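Local coordinates for UL18 protein (Human herpesvirus 5, PDB 3D2U) that probably binds the host inhibitory receptor LILRB1 as a viral class I MHC mimic, thereby modulating natural killer cell activity and protecting infected cells, at residues F11-T14 against S15-T18; G27-F30 against F31-H34. The protein carries 4 engineered substitutions. All blocks are in the same frame, centred on the assembly; numbering follows the deposited sequence.

Both contacts belong to the antiparallel sheet that floors the class I MHC-like alpha 1 and alpha 2 platform, and their centres lie about 23 Å apart. Contact 1 comes first along the chain, at the turn from strand 2-11 into strand 17-25; contact 2 follows within strand 28-36, the next strand of the sheet. Because strands 17-25 and 28-36 are neighbours, the contacts also touch, Thr18 CG2 packing 3.4 Å from His34 CE1. Each contains a classic beta bulge. Contact 1 closes the end of a hairpin of inner strands under helix 62-88, whereas contact 2, opposite Gly23, lets one strand of the floor serve the bound peptide on one face and another protein chain on the other.

Contact 1 of 2, residues F11-T14 against S15-T18; sequences FDDT and SHMT
Asp12 and Asp13 both face His16 in a classic beta bulge, which closes the hairpin between strands 2-11 and 17-25. His16 O is gripped by two backbone donors: Asp12 N at 2.8 Å comes nearly along the C=O axis, whereas Asp13 N at 2.9 Å uses a lone pair in the carbonyl plane, with an almost straight N-H...O angle of 174°. A weak return bond runs from His16 N to Asp13 O.

Asp13 and His16 both hold CG anti to the carbonyl carbon, and this side-by-side course brings Asp13 OD2 to 3.0 Å from His16 ND1. Their planes stand 83° apart and the angle is too poor for a hydrogen bond; ND1 is instead bonded to Ser15 OG, also at 3.0 Å. Such polar residues suit an exposed turn.

On the inner side, Phe11 and Met17 form a non-hydrogen-bonded pair, their apolar side chains on the same face, under Leu81 of helix 62-88. Chi1 of Met17 (-70°) sets CG, and bends at chi2 and chi3 set CE, each 4.0 Å from Phe11 CD1. Met17 SD approaches obliquely, 5.3 Å from the Phe11 ring centroid, a Met-aromatic contact. Over one face of that ring, offset toward its rim, sits Asp13 O.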
# COMPACT_ATOMS: atom_id res chain seq x y z
N PHE A 11 -10.08 7.32 20.13
CA PHE A 11 -10.29 8.24 21.24
C PHE A 11 -9.87 9.61 20.72
O PHE A 11 -8.73 9.79 20.33
CB PHE A 11 -9.41 7.87 22.45
CG PHE A 11 -9.46 8.88 23.58
CD1 PHE A 11 -10.31 8.68 24.67
CD2 PHE A 11 -8.70 10.05 23.54
CE1 PHE A 11 -10.40 9.63 25.70
CE2 PHE A 11 -8.78 11.00 24.56
CZ PHE A 11 -9.63 10.80 25.64
N ASP A 12 -10.79 10.57 20.68
CA ASP A 12 -10.45 11.93 20.25
C ASP A 12 -10.57 12.87 21.46
O ASP A 12 -9.67 13.67 21.72
CB ASP A 12 -11.36 12.42 19.11
CG ASP A 12 -11.00 11.82 17.75
OD1 ASP A 12 -9.80 11.72 17.42
OD2 ASP A 12 -11.92 11.46 16.98
N ASP A 13 -11.68 12.74 22.20
CA ASP A 13 -11.99 13.54 23.40
C ASP A 13 -12.43 12.61 24.50
O ASP A 13 -12.64 11.42 24.28
CB ASP A 13 -13.22 14.44 23.20
CG ASP A 13 -12.89 15.78 22.66
OD1 ASP A 13 -11.73 16.01 22.29
OD2 ASP A 13 -13.82 16.62 22.59
N THR A 14 -12.64 13.19 25.68
CA THR A 14 -13.17 12.43 26.79
C THR A 14 -14.65 12.21 26.44
O THR A 14 -15.30 11.33 26.97
CB THR A 14 -13.06 13.22 28.11
OG1 THR A 14 -13.33 14.61 27.85
CG2 THR A 14 -11.67 13.08 28.72
N SER A 15 -15.17 13.02 25.51
CA SER A 15 -16.56 12.92 25.09
C SER A 15 -16.72 12.57 23.61
O SER A 15 -17.83 12.53 23.09
CB SER A 15 -17.32 14.22 25.38
OG SER A 15 -16.76 15.31 24.67
N HIS A 16 -15.60 12.32 22.93
CA HIS A 16 -15.61 11.97 21.52
C HIS A 16 -14.80 10.70 21.24
O HIS A 16 -13.57 10.72 21.19
CB HIS A 16 -15.08 13.13 20.67
CG HIS A 16 -16.02 14.30 20.60
ND1 HIS A 16 -16.29 15.10 21.69
CD2 HIS A 16 -16.76 14.79 19.58
CE1 HIS A 16 -17.17 16.03 21.34
NE2 HIS A 16 -17.47 15.86 20.06
N MET A 17 -15.52 9.59 21.05
CA MET A 17 -14.92 8.29 20.77
C MET A 17 -15.76 7.58 19.71
O MET A 17 -16.98 7.70 19.69
CB MET A 17 -14.88 7.45 22.05
CG MET A 17 -13.86 7.95 23.07
SD MET A 17 -14.40 7.71 24.77
CE MET A 17 -13.52 6.31 25.20
N THR A 18 -15.09 6.86 18.81
CA THR A 18 -15.76 6.13 17.75
C THR A 18 -15.35 4.67 17.76
O THR A 18 -14.22 4.35 18.11
CB THR A 18 -15.37 6.64 16.35
OG1 THR A 18 -15.49 8.06 16.30
CG2 THR A 18 -16.26 5.99 15.28

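Contact 2 of 2, residues G27-F30 against F31-H34; sequences GQHF and FTYH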
# COMPACT_ATOMS: atom_id res chain seq x y z
N GLY A 27 -12.62 -13.31 3.45
CA GLY A 27 -12.22 -12.12 2.72
C GLY A 27 -13.34 -11.18 2.31
O GLY A 27 -13.08 -10.12 1.74
N GLN A 28 -14.59 -11.54 2.58
CA GLN A 28 -15.71 -10.68 2.21
C GLN A 28 -16.24 -9.91 3.43
O GLN A 28 -16.59 -10.51 4.44
CB GLN A 28 -16.85 -11.49 1.58
CG GLN A 28 -16.53 -12.13 0.23
CD GLN A 28 -17.79 -12.61 -0.50
OE1 GLN A 28 -18.58 -13.39 0.04
NE2 GLN A 28 -17.98 -12.15 -1.72
N HIS A 29 -16.29 -8.59 3.32
CA HIS A 29 -16.79 -7.74 4.40
C HIS A 29 -18.32 -7.81 4.34
O HIS A 29 -18.94 -7.26 3.42
CB HIS A 29 -16.28 -6.30 4.22
CG HIS A 29 -17.02 -5.27 5.01
ND1 HIS A 29 -17.50 -5.50 6.28
CD2 HIS A 29 -17.34 -3.99 4.72
CE1 HIS A 29 -18.09 -4.41 6.74
NE2 HIS A 29 -18.01 -3.48 5.81
N PHE A 30 -18.91 -8.48 5.32
CA PHE A 30 -20.36 -8.66 5.37
C PHE A 30 -21.10 -7.95 6.49
O PHE A 30 -22.32 -7.78 6.41
CB PHE A 30 -20.69 -10.16 5.48
CG PHE A 30 -20.34 -10.77 6.81
CD1 PHE A 30 -19.04 -11.22 7.08
CD2 PHE A 30 -21.31 -10.90 7.79
CE1 PHE A 30 -18.72 -11.79 8.30
CE2 PHE A 30 -21.00 -11.47 9.03
CZ PHE A 30 -19.71 -11.92 9.29
N PHE A 31 -20.38 -7.52 7.53
CA PHE A 31 -21.02 -6.88 8.67
C PHE A 31 -20.28 -5.67 9.23
O PHE A 31 -19.05 -5.64 9.28
CB PHE A 31 -21.20 -7.91 9.78
CG PHE A 31 -21.70 -7.32 11.06
CD1 PHE A 31 -23.07 -7.15 11.28
CD2 PHE A 31 -20.80 -6.90 12.04
CE1 PHE A 31 -23.53 -6.56 12.46
CE2 PHE A 31 -21.26 -6.31 13.22
CZ PHE A 31 -22.62 -6.14 13.43
N THR A 32 -21.05 -4.67 9.67
CA THR A 32 -20.47 -3.47 10.27
C THR A 32 -21.32 -2.98 11.43
O THR A 32 -22.55 -2.97 11.35
CB THR A 32 -20.32 -2.31 9.25
OG1 THR A 32 -19.22 -2.57 8.39
CG2 THR A 32 -20.09 -0.98 9.98
N TYR A 33 -20.65 -2.60 12.51
CA TYR A 33 -21.30 -2.00 13.67
C TYR A 33 -20.53 -0.71 13.88
O TYR A 33 -19.30 -0.72 13.97
CB TYR A 33 -21.18 -2.85 14.93
CG TYR A 33 -21.62 -2.06 16.15
CD1 TYR A 33 -22.97 -1.84 16.42
CD2 TYR A 33 -20.67 -1.47 17.00
CE1 TYR A 33 -23.37 -1.06 17.51
CE2 TYR A 33 -21.06 -0.69 18.07
CZ TYR A 33 -22.41 -0.49 18.33
OH TYR A 33 -22.81 0.28 19.40
N HIS A 34 -21.26 0.39 13.95
CA HIS A 34 -20.67 1.71 14.13
C HIS A 34 -21.43 2.49 15.20
O HIS A 34 -22.64 2.31 15.37
CB HIS A 34 -20.70 2.45 12.80
CG HIS A 34 -20.18 3.85 12.85
ND1 HIS A 34 -18.84 4.16 12.89
CD2 HIS A 34 -20.84 5.04 12.85
CE1 HIS A 34 -18.69 5.47 12.91
NE2 HIS A 34 -19.89 6.03 12.89
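His29 turns the edge of its imidazole toward Phe31 and Thr32 further along the same strand of the platform floor, with Phe31 O near the ring plane, 3.0 Å from His29 CE1. The group reaches there because CG lies anti to the backbone N (chi1 163°), which swings the ring toward the following residues. His29 NE2 lies 3.0 Å from Thr32 OG1, and each of these two atoms is hydrogen-bonded to an acidic side chain of another protein chain, consistent with a light chain docked under the floor.

The phenyl rings of Phe30 and Phe31 lie on the side of the strand opposite His29 and Thr32. Two successive residues can share that side because their backbones sit across from Gly23 of strand 17-25 in a classic beta bulge, both hydrogen-bonded to it. The Phe30 ring approaches Phe31 obliquely, its CD2 packing 3.6 Å from Phe31 CB, while its edge meets Gln28 O in plane. Large aromatic side chains suit these buried places: Phe30 meets the rings of Trp51 and Tyr181, and Phe31 packs on Tyr5, Ala45 and an apolar side chain of the bound peptide.

As His29 ND1 also makes a weak hydrogen bond to Gly23 O, both ring nitrogens have acceptors, and the nearby negative charge would probably favour a protonated imidazole at this subunit interface.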